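Local coordinates for protein fucose-specific lectin (PDB 6GKE) that binds L-fucose specifically, preferring alpha-1,6-linked core fucose on glycoproteins, through sites between the blades of a six-bladed beta-propeller, at residues Gly211-Ala216 against Thr264-Asn269; Pro257-Pro262 against Val278-Ser283; Glu3-Ser8 against Tyr26-Asn31. The protein carries 1 engineered substitution. One frame throughout, in Å; residues are numbered along the deposited sequence. Where two conformers were deposited one is given.

Contact 1 of 3, residues Gly211-Ala216 against Thr264-Asn269. With GOL (glycerol), chain H.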
loop_
_atom_site.group_PDB
_atom_site.type_symbol
_atom_site.label_atom_id
_atom_site.label_comp_id
_atom_site.label_asym_id
_atom_site.label_seq_id
_atom_site.Cartn_x
_atom_site.Cartn_y
_atom_site.Cartn_z
ATOM N N GLY A 211 -4.341 -18.808 -2.017
ATOM C CA GLY A 211 -3.805 -17.759 -1.158
ATOM C C GLY A 211 -4.855 -16.898 -0.469
ATOM O O GLY A 211 -4.523 -15.817 -0.005
ATOM N N VAL A 212 -6.100 -17.367 -0.355
ATOM C CA VAL A 212 -7.125 -16.595 0.362
ATOM C C VAL A 212 -6.725 -16.373 1.826
ATOM O O VAL A 212 -6.129 -17.230 2.489
ATOM C CB VAL A 212 -8.509 -17.261 0.296
ATOM C CG1 VAL A 212 -9.122 -17.119 -1.082
ATOM C CG2 VAL A 212 -8.488 -18.720 0.743
ATOM N N SER A 213 -7.145 -15.219 2.348
ATOM C CA SER A 213 -7.105 -14.917 3.768
ATOM C C SER A 213 -8.332 -15.552 4.431
ATOM O O SER A 213 -9.432 -15.407 3.921
ATOM C CB SER A 213 -7.053 -13.413 3.956
ATOM O OG SER A 213 -7.003 -13.049 5.325
ATOM N N ILE A 214 -8.132 -16.240 5.563
ATOM C CA ILE A 214 -9.167 -17.070 6.199
ATOM C C ILE A 214 -9.415 -16.569 7.622
ATOM O O ILE A 214 -8.487 -16.216 8.333
ATOM C CB ILE A 214 -8.741 -18.554 6.201
ATOM C CG1 ILE A 214 -8.542 -19.062 4.771
ATOM C CG2 ILE A 214 -9.717 -19.431 6.982
ATOM C CD1 ILE A 214 -7.891 -20.419 4.677
ATOM N N ALA A 215 -10.679 -16.599 8.049
ATOM C CA ALA A 215 -11.041 -16.331 9.431
ATOM C C ALA A 215 -12.182 -17.275 9.812
ATOM O O ALA A 215 -12.905 -17.762 8.944
ATOM C CB ALA A 215 -11.436 -14.882 9.616
ATOM N N ALA A 216 -12.336 -17.543 11.107
ATOM C CA ALA A 216 -13.419 -18.415 11.552
ATOM C C ALA A 216 -13.917 -17.950 12.915
ATOM O O ALA A 216 -13.125 -17.533 13.759
ATOM C CB ALA A 216 -12.971 -19.856 11.623
ATOM N N THR A 264 -4.610 -8.138 0.116
ATOM C CA THR A 264 -4.958 -7.703 1.460
ATOM C C THR A 264 -5.565 -8.860 2.263
ATOM O O THR A 264 -5.859 -9.931 1.744
ATOM C CB THR A 264 -5.915 -6.508 1.407
ATOM O OG1 THR A 264 -7.088 -6.901 0.695
ATOM C CG2 THR A 264 -5.275 -5.293 0.774
ATOM N N PHE A 265 -5.773 -8.598 3.554
ATOM C CA PHE A 265 -6.184 -9.614 4.524
ATOM C C PHE A 265 -7.544 -9.276 5.136
ATOM O O PHE A 265 -8.011 -8.140 5.059
ATOM C CB PHE A 265 -5.105 -9.737 5.604
ATOM C CG PHE A 265 -3.788 -10.176 5.021
ATOM C CD1 PHE A 265 -3.578 -11.504 4.680
ATOM C CD2 PHE A 265 -2.798 -9.257 4.714
ATOM C CE1 PHE A 265 -2.398 -11.908 4.076
ATOM C CE2 PHE A 265 -1.618 -9.665 4.111
ATOM C CZ PHE A 265 -1.423 -10.988 3.787
ATOM N N ILE A 266 -8.144 -10.280 5.785
ATOM C CA ILE A 266 -9.372 -10.087 6.543
ATOM C C ILE A 266 -9.151 -10.516 7.997
ATOM O O ILE A 266 -8.179 -11.182 8.344
ATOM C CB ILE A 266 -10.575 -10.839 5.931
ATOM C CG1 ILE A 266 -10.418 -12.364 5.987
ATOM C CG2 ILE A 266 -10.840 -10.335 4.526
ATOM C CD1 ILE A 266 -11.676 -13.131 5.629
ATOM N N ALA A 267 -10.103 -10.135 8.848
ATOM C CA ALA A 267 -10.213 -10.651 10.203
ATOM C C ALA A 267 -11.689 -10.630 10.587
ATOM O O ALA A 267 -12.440 -9.809 10.068
ATOM C CB ALA A 267 -9.399 -9.823 11.172
ATOM N N ALA A 268 -12.093 -11.519 11.491
ATOM C CA ALA A 268 -13.477 -11.552 11.934
ATOM C C ALA A 268 -13.534 -11.525 13.457
ATOM O O ALA A 268 -12.656 -12.053 14.135
ATOM C CB ALA A 268 -14.190 -12.770 11.394
ATOM N N ASN A 269 -14.614 -10.941 13.977
ATOM C CA ASN A 269 -14.952 -11.087 15.375
ATOM C C ASN A 269 -16.433 -11.450 15.490
ATOM O O ASN A 269 -17.193 -11.376 14.525
ATOM C CB ASN A 269 -14.567 -9.853 16.203
ATOM C CG ASN A 269 -15.395 -8.619 15.901
ATOM O OD1 ASN A 269 -16.532 -8.723 15.449
ATOM N ND2 ASN A 269 -14.860 -7.443 16.186
HETATM C C1 GOL H . -5.221 -12.495 0.107
HETATM O O1 GOL H . -5.294 -11.230 -0.567
HETATM C C2 GOL H . -4.035 -12.562 1.070
HETATM O O2 GOL H . -4.073 -13.831 1.735
HETATM C C3 GOL H . -2.682 -12.386 0.378
HETATM O O3 GOL H . -2.492 -13.341 -0.676
HETATM O O HOH W 1 -7.288 -13.716 8.534
#

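Contact 2 of 3, residues Pro257-Pro262 against Val278-Ser283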
loop_
_atom_site.group_PDB
_atom_site.type_symbol
_atom_site.label_atom_id
_atom_site.label_comp_id
_atom_site.label_asym_id
_atom_site.label_seq_id
_atom_site.Cartn_x
_atom_site.Cartn_y
_atom_site.Cartn_z
ATOM N N PRO A 257 -18.681 -3.529 -5.870
ATOM C CA PRO A 257 -18.068 -4.817 -6.170
ATOM C C PRO A 257 -16.635 -4.902 -5.630
ATOM O O PRO A 257 -15.909 -3.906 -5.603
ATOM C CB PRO A 257 -18.088 -4.905 -7.702
ATOM C CG PRO A 257 -18.211 -3.465 -8.160
ATOM C CD PRO A 257 -19.010 -2.762 -7.082
ATOM N N THR A 258 -16.275 -6.113 -5.203
ATOM C CA THR A 258 -14.922 -6.500 -4.786
ATOM C C THR A 258 -14.203 -5.331 -4.115
ATOM O O THR A 258 -13.186 -4.849 -4.613
ATOM C CB THR A 258 -14.121 -7.043 -5.976
ATOM O OG1 THR A 258 -13.953 -6.029 -6.969
ATOM C CG2 THR A 258 -14.774 -8.248 -6.619
ATOM N N PRO A 259 -14.702 -4.848 -2.957
ATOM C CA PRO A 259 -14.249 -3.574 -2.404
ATOM C C PRO A 259 -12.850 -3.554 -1.768
ATOM O O PRO A 259 -12.377 -2.471 -1.451
ATOM C CB PRO A 259 -15.324 -3.252 -1.350
ATOM C CG PRO A 259 -15.837 -4.604 -0.921
ATOM C CD PRO A 259 -15.815 -5.430 -2.189
ATOM N N SER A 260 -12.218 -4.717 -1.578
ATOM C CA SER A 260 -10.877 -4.762 -1.001
ATOM C C SER A 260 -9.810 -4.538 -2.077
ATOM O O SER A 260 -10.033 -4.767 -3.256
ATOM C CB SER A 260 -10.623 -6.061 -0.288
ATOM O OG SER A 260 -10.627 -7.165 -1.186
ATOM N N LEU A 261 -8.625 -4.114 -1.632
ATOM C CA LEU A 261 -7.479 -3.985 -2.519
ATOM C C LEU A 261 -6.817 -5.340 -2.748
ATOM O O LEU A 261 -6.940 -6.267 -1.944
ATOM C CB LEU A 261 -6.459 -3.007 -1.934
ATOM C CG LEU A 261 -6.858 -1.533 -1.946
ATOM C CD1 LEU A 261 -5.910 -0.742 -1.062
ATOM C CD2 LEU A 261 -6.871 -0.968 -3.362
ATOM N N PRO A 262 -6.039 -5.480 -3.844
ATOM C CA PRO A 262 -5.270 -6.704 -4.059
ATOM C C PRO A 262 -4.356 -7.031 -2.870
ATOM O O PRO A 262 -3.804 -6.131 -2.231
ATOM C CB PRO A 262 -4.455 -6.386 -5.320
ATOM C CG PRO A 262 -5.305 -5.374 -6.046
ATOM C CD PRO A 262 -5.869 -4.510 -4.941
ATOM N N VAL A 278 -16.568 -8.487 9.845
ATOM C CA VAL A 278 -15.474 -9.016 9.029
ATOM C C VAL A 278 -14.758 -7.820 8.401
ATOM O O VAL A 278 -15.311 -7.134 7.538
ATOM C CB VAL A 278 -15.933 -10.024 7.958
ATOM C CG1 VAL A 278 -14.729 -10.604 7.228
ATOM C CG2 VAL A 278 -16.778 -11.136 8.552
ATOM N N PHE A 279 -13.529 -7.582 8.861
ATOM C CA PHE A 279 -12.726 -6.428 8.476
ATOM C C PHE A 279 -11.937 -6.714 7.199
ATOM O O PHE A 279 -11.510 -7.846 6.968
ATOM C CB PHE A 279 -11.761 -6.063 9.602
ATOM C CG PHE A 279 -12.483 -5.643 10.849
ATOM C CD1 PHE A 279 -12.849 -4.319 11.029
ATOM C CD2 PHE A 279 -12.866 -6.572 11.807
ATOM C CE1 PHE A 279 -13.549 -3.925 12.158
ATOM C CE2 PHE A 279 -13.577 -6.176 12.930
ATOM C CZ PHE A 279 -13.921 -4.855 13.101
ATOM N N PHE A 280 -11.738 -5.660 6.399
ATOM C CA PHE A 280 -10.953 -5.739 5.183
ATOM C C PHE A 280 -10.275 -4.389 4.933
ATOM O O PHE A 280 -10.576 -3.386 5.585
ATOM C CB PHE A 280 -11.822 -6.194 4.001
ATOM C CG PHE A 280 -12.925 -5.262 3.564
ATOM C CD1 PHE A 280 -14.189 -5.329 4.137
ATOM C CD2 PHE A 280 -12.720 -4.355 2.536
ATOM C CE1 PHE A 280 -15.212 -4.500 3.703
ATOM C CE2 PHE A 280 -13.742 -3.525 2.104
ATOM C CZ PHE A 280 -14.985 -3.599 2.686
ATOM N N GLN A 281 -9.337 -4.391 3.981
ATOM C CA GLN A 281 -8.554 -3.204 3.659
ATOM C C GLN A 281 -8.874 -2.763 2.231
ATOM O O GLN A 281 -8.793 -3.555 1.293
ATOM C CB GLN A 281 -7.061 -3.480 3.839
ATOM C CG GLN A 281 -6.183 -2.269 3.550
ATOM C CD GLN A 281 -4.727 -2.554 3.829
ATOM O OE1 GLN A 281 -4.127 -3.440 3.224
ATOM N NE2 GLN A 281 -4.143 -1.821 4.768
ATOM N N ALA A 282 -9.191 -1.470 2.090
ATOM C CA ALA A 282 -9.653 -0.892 0.839
ATOM C C ALA A 282 -8.845 0.367 0.513
ATOM O O ALA A 282 -8.005 0.810 1.291
ATOM C CB ALA A 282 -11.122 -0.566 0.945
ATOM N N SER A 283 -9.128 0.950 -0.653
ATOM C CA SER A 283 -8.516 2.211 -1.043
ATOM C C SER A 283 -8.733 3.247 0.065
ATOM O O SER A 283 -9.758 3.255 0.742
ATOM C CB SER A 283 -9.058 2.703 -2.355
ATOM O OG SER A 283 -10.431 3.031 -2.234
HETATM O O HOH W 2 -10.532 -0.642 -2.565
#

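Contact 3 of 3, residues Glu3-Ser8 against Tyr26-Asn31. With EDO (1,2-ethanediol), chain I; EDO (1,2-ethanediol), chain B.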
loop_
_atom_site.group_PDB
_atom_site.type_symbol
_atom_site.label_atom_id
_atom_site.label_comp_id
_atom_site.label_asym_id
_atom_site.label_seq_id
_atom_site.Cartn_x
_atom_site.Cartn_y
_atom_site.Cartn_z
ATOM N N GLU A 3 -2.459 6.183 7.901
ATOM C CA GLU A 3 -1.242 5.560 8.407
ATOM C C GLU A 3 -1.375 4.031 8.451
ATOM O O GLU A 3 -0.514 3.361 8.996
ATOM C CB GLU A 3 -0.888 6.200 9.745
ATOM C CG GLU A 3 -0.623 7.686 9.595
ATOM C CD GLU A 3 -0.368 8.432 10.888
ATOM O OE1 GLU A 3 -1.045 8.130 11.895
ATOM O OE2 GLU A 3 0.515 9.312 10.882
ATOM N N PHE A 4 -2.428 3.486 7.830
ATOM C CA PHE A 4 -2.633 2.035 7.738
ATOM C C PHE A 4 -1.656 1.455 6.712
ATOM O O PHE A 4 -1.712 1.810 5.540
ATOM C CB PHE A 4 -4.083 1.785 7.323
ATOM C CG PHE A 4 -4.640 0.382 7.394
ATOM C CD1 PHE A 4 -3.981 -0.688 7.991
ATOM C CD2 PHE A 4 -5.910 0.161 6.883
ATOM C CE1 PHE A 4 -4.580 -1.939 8.053
ATOM C CE2 PHE A 4 -6.500 -1.091 6.938
ATOM C CZ PHE A 4 -5.841 -2.137 7.536
ATOM N N LEU A 5 -0.778 0.549 7.148
ATOM C CA LEU A 5 0.174 -0.070 6.243
ATOM C C LEU A 5 -0.578 -0.928 5.220
ATOM O O LEU A 5 -1.361 -1.809 5.576
ATOM C CB LEU A 5 1.145 -0.915 7.066
ATOM C CG LEU A 5 2.193 -1.702 6.284
ATOM C CD1 LEU A 5 3.221 -0.772 5.658
ATOM C CD2 LEU A 5 2.853 -2.717 7.209
ATOM N N TYR A 6 -0.294 -0.705 3.937
ATOM C CA TYR A 6 -0.923 -1.493 2.880
ATOM C C TYR A 6 -0.404 -2.929 2.965
ATOM O O TYR A 6 0.806 -3.141 2.982
ATOM C CB TYR A 6 -0.644 -0.892 1.502
ATOM C CG TYR A 6 -1.093 -1.745 0.346
ATOM C CD1 TYR A 6 -2.410 -2.158 0.225
ATOM C CD2 TYR A 6 -0.194 -2.141 -0.628
ATOM C CE1 TYR A 6 -2.826 -2.934 -0.843
ATOM C CE2 TYR A 6 -0.597 -2.904 -1.709
ATOM C CZ TYR A 6 -1.914 -3.312 -1.810
ATOM O OH TYR A 6 -2.290 -4.064 -2.887
ATOM N N THR A 7 -1.341 -3.877 3.000
ATOM C CA THR A 7 -1.117 -5.331 3.194
ATOM C C THR A 7 -0.714 -5.652 4.638
ATOM O O THR A 7 -0.273 -6.764 4.925
ATOM C CB THR A 7 -0.193 -5.998 2.155
ATOM O OG1 THR A 7 1.186 -5.687 2.359
ATOM C CG2 THR A 7 -0.596 -5.661 0.738
ATOM N N SER A 8 -0.975 -4.729 5.570
ATOM C CA SER A 8 -1.002 -5.078 6.985
ATOM C C SER A 8 -1.948 -6.258 7.204
ATOM O O SER A 8 -3.035 -6.306 6.632
ATOM C CB SER A 8 -1.488 -3.908 7.798
ATOM O OG SER A 8 -1.616 -4.222 9.176
ATOM N N TYR A 26 -6.992 -4.487 15.548
ATOM C CA TYR A 26 -5.552 -4.287 15.567
ATOM C C TYR A 26 -5.038 -4.326 14.132
ATOM O O TYR A 26 -5.437 -5.181 13.334
ATOM C CB TYR A 26 -4.854 -5.353 16.426
ATOM C CG TYR A 26 -5.387 -5.330 17.829
ATOM C CD1 TYR A 26 -4.957 -4.378 18.737
ATOM C CD2 TYR A 26 -6.427 -6.163 18.205
ATOM C CE1 TYR A 26 -5.526 -4.269 19.993
ATOM C CE2 TYR A 26 -7.007 -6.069 19.457
ATOM C CZ TYR A 26 -6.569 -5.107 20.346
ATOM O OH TYR A 26 -7.187 -4.980 21.553
ATOM N N PHE A 27 -4.136 -3.390 13.826
ATOM C CA PHE A 27 -3.542 -3.273 12.512
ATOM C C PHE A 27 -2.161 -2.649 12.682
ATOM O O PHE A 27 -1.845 -2.108 13.740
ATOM C CB PHE A 27 -4.429 -2.429 11.590
ATOM C CG PHE A 27 -4.579 -0.988 12.017
ATOM C CD1 PHE A 27 -5.569 -0.594 12.907
ATOM C CD2 PHE A 27 -3.708 -0.018 11.540
ATOM C CE1 PHE A 27 -5.685 0.734 13.298
ATOM C CE2 PHE A 27 -3.824 1.307 11.931
ATOM C CZ PHE A 27 -4.812 1.679 12.807
ATOM N N GLN A 28 -1.360 -2.696 11.620
ATOM C CA GLN A 28 -0.022 -2.144 11.668
ATOM C C GLN A 28 0.020 -0.818 10.911
ATOM O O GLN A 28 -0.620 -0.648 9.871
ATOM C CB GLN A 28 0.977 -3.141 11.083
ATOM C CG GLN A 28 2.427 -2.808 11.389
ATOM C CD GLN A 28 3.324 -3.987 11.112
ATOM O OE1 GLN A 28 3.135 -4.719 10.133
ATOM N NE2 GLN A 28 4.312 -4.186 11.975
ATOM N N ASP A 29 0.821 0.105 11.446
ATOM C CA ASP A 29 1.024 1.408 10.838
ATOM C C ASP A 29 2.333 1.413 10.032
ATOM O O ASP A 29 3.072 0.427 9.961
ATOM C CB ASP A 29 0.932 2.529 11.878
ATOM C CG ASP A 29 2.072 2.631 12.879
ATOM O OD1 ASP A 29 3.173 2.123 12.586
ATOM O OD2 ASP A 29 1.840 3.239 13.951
ATOM N N LEU A 30 2.604 2.554 9.392
ATOM C CA LEU A 30 3.753 2.680 8.483
ATOM C C LEU A 30 5.087 2.531 9.222
ATOM O O LEU A 30 6.093 2.200 8.593
ATOM C CB LEU A 30 3.713 4.040 7.784
ATOM C CG LEU A 30 2.469 4.312 6.947
ATOM C CD1 LEU A 30 2.526 5.715 6.374
ATOM C CD2 LEU A 30 2.316 3.288 5.838
ATOM N N ASN A 31 5.074 2.783 10.536
ATOM C CA ASN A 31 6.256 2.710 11.384
ATOM C C ASN A 31 6.449 1.318 11.990
ATOM O O ASN A 31 7.381 1.133 12.765
ATOM C CB ASN A 31 6.189 3.745 12.506
ATOM C CG ASN A 31 6.181 5.156 11.972
ATOM O OD1 ASN A 31 6.943 5.473 11.064
ATOM N ND2 ASN A 31 5.313 5.996 12.508
HETATM C C1 EDO I . 0.421 3.068 1.951
HETATM O O1 EDO I . -0.734 3.362 1.170
HETATM C C2 EDO I . 0.362 2.029 3.072
HETATM O O2 EDO I . 1.594 1.233 3.157
HETATM C C1 EDO B . 2.898 -1.233 1.864
HETATM O O1 EDO B . 2.614 -2.323 0.991
HETATM C C2 EDO B . 3.456 0.081 1.317
HETATM O O2 EDO B . 2.901 1.251 2.011
#

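Contact 1 of 3, residues Gly211-Ala216 against Thr264-Asn269
Ser213 and Ala215 meet Phe265, Ile266 and Ala268 in a buried contact between neighbouring blades of the propeller. Residues 213-215 and 264-268, at the starts of strands 213-219 and 267-271, the first, innermost strands of their blades, run 6° from parallel near the centre of the molecule. Instead of pairing backbone to backbone, they are joined by a side chain. Ser213 OG lies anti to its backbone N (chi1 -180°), reaches across and accepts the N-H of Ile266 at 3.0 Å, almost straight at 170°. Ser213 OG also lies in the plane of the Phe265 ring at its edge, 3.8 Å from CD1. Ile266 CG1 comes within 3.5 Å of Ser213 OG, while its CD1 nears Ser213 O. Further along, the methyls of Ala215 and Ala268 meet, CB to CB at 3.9 Å. A water placed to bridge the two chains lies 2.8 Å from Ile214 O and 2.7 Å from Ile266 O. At the Gly211 end, a glycerol, probably from the crystallisation liquor, links Gly211 O to Thr264 O, its O1 giving Thr264 O a 2.7 Å bond. Each strand keeps its own sheet bonds, Ser213 with Gln230 and Ala267 with Phe279. The chemistry implies blades held side by side by one serine hydroxyl, probably a shared water, and small apolar groups, rather than one continuous sheet.

Contact 2 of 3, residues Pro257-Pro262 against Val278-Ser283
Leu261 N gives its hydrogen to Gln281 O at 3.0 Å, nearly straight (166°) and in the carbonyl plane, fastening a loop to the second strand of the last blade. Ser260 CA adds a CA-H...O contact to Gln281 O at 3.3 Å. On one flank, Pro259 crosses Phe280 at about a right angle: its CB lies 3.8 Å from Phe280 CE2, with CG close to CE2 and CZ. Phe280 CG sits between its own backbone N and carbonyl carbon (chi1 65°), on the loop side, where ring atoms CE2 and CD2 meet Pro259 and Ser260. Leu261 packs against the end of the strand, CD1 3.5 Å from Ala282 C and CG close to Ser283 N. The methyl of Ala282 touches Pro259 O at 3.3 Å. A water extends the link, donating to Pro259 O at 2.8 Å and accepting from Ser283 N at 2.9 Å. In the next shell, Ser260 OG is bonded to Arg233 N, Trp290 meets the Phe280 ring, and Gln281 binds the backbone of Leu5 and Thr7 through its amide. Leu261 also packs on Tyr6 of the second subunit. The backbone bond and the water thus pin a loop without regular structure at two points, flanked by apolar packing of Pro259 on Phe280 and Leu261 on Ala282, tying the interblade link to the second strand of the blade it enters.

Contact 3 of 3, residues Glu3-Ser8 against Tyr26-Asn31
Phe4, Leu5 and Ser8 press against Phe27 and Gln28 in the tight half of this contact, where the N-terminal segment packs against the end of the second strand of the first blade. Leu5 N donates to Gln28 O at 3.0 Å, and Ser8 OG, anti to its backbone N (chi1 176°), accepts the N-H of Gln28 at 2.9 Å; Gln28 is therefore held at both its backbone N and O. Gln28 O also lies at the edge of the Phe4 ring, in its plane. That ring meets Phe27 obliquely, planes 67° apart, with Phe4 CE1 3.6 Å from Phe27 CB. Leu5 and Gln28 run side by side, pointing the same way, Leu5 CD2 3.6 Å from Gln28 OE1, while the Gln28 amide N is bonded to Lys58 O and Gly32 O. Toward Asp29 and Leu30 the grip is looser. Glu3 O takes only a weak bond from Leu30 N, at 3.2 Å and bent to 124°, and a CA-H...O contact from Asp29 CA; the Glu3 and Asp29 carboxylates both turn to Arg35, which probably eases their mutual repulsion. Leu5 CD1 and Leu30 CD2 stand 4.2 Å apart beside an ethanediol, probably from the crystallisation liquor, whose O2 accepts the Tyr6 N-H at 2.8 Å. This side faces the second subunit, where the Tyr6 ring stacks on Tyr6 of that chain. The type II beta turn from Leu5 to Ser8, its central pair Tyr6 and Thr7 projecting from the contact, thus leads the N-terminal peptide into the innermost strand of the first blade while presenting Tyr6 to the partner, in keeping with a propeller lectin that dimerises through its terminal peptides.

The contacts lie from the fifth blade, through the last, to the first. Contact 3 comes first along the chain, in the first blade; contacts 1 and 2 come later, their segments alternating. Contacts 1 and 2 have centres about 11 Å apart; both reach the last blade's sheet, in which strands 267-271 and 275-282 are neighbours. The centre of contact 3 is about 14 Å from that of contact 2 and about 16 Å from that of contact 1, yet it touches both: Pro262 O and Tyr6 OH are 2.6 Å apart, a weak hydrogen bond, and Phe265 packs on Thr7 and Ser8. Last blade and first are thereby joined, and contacts 2 and 3 both border the second subunit of the dimer.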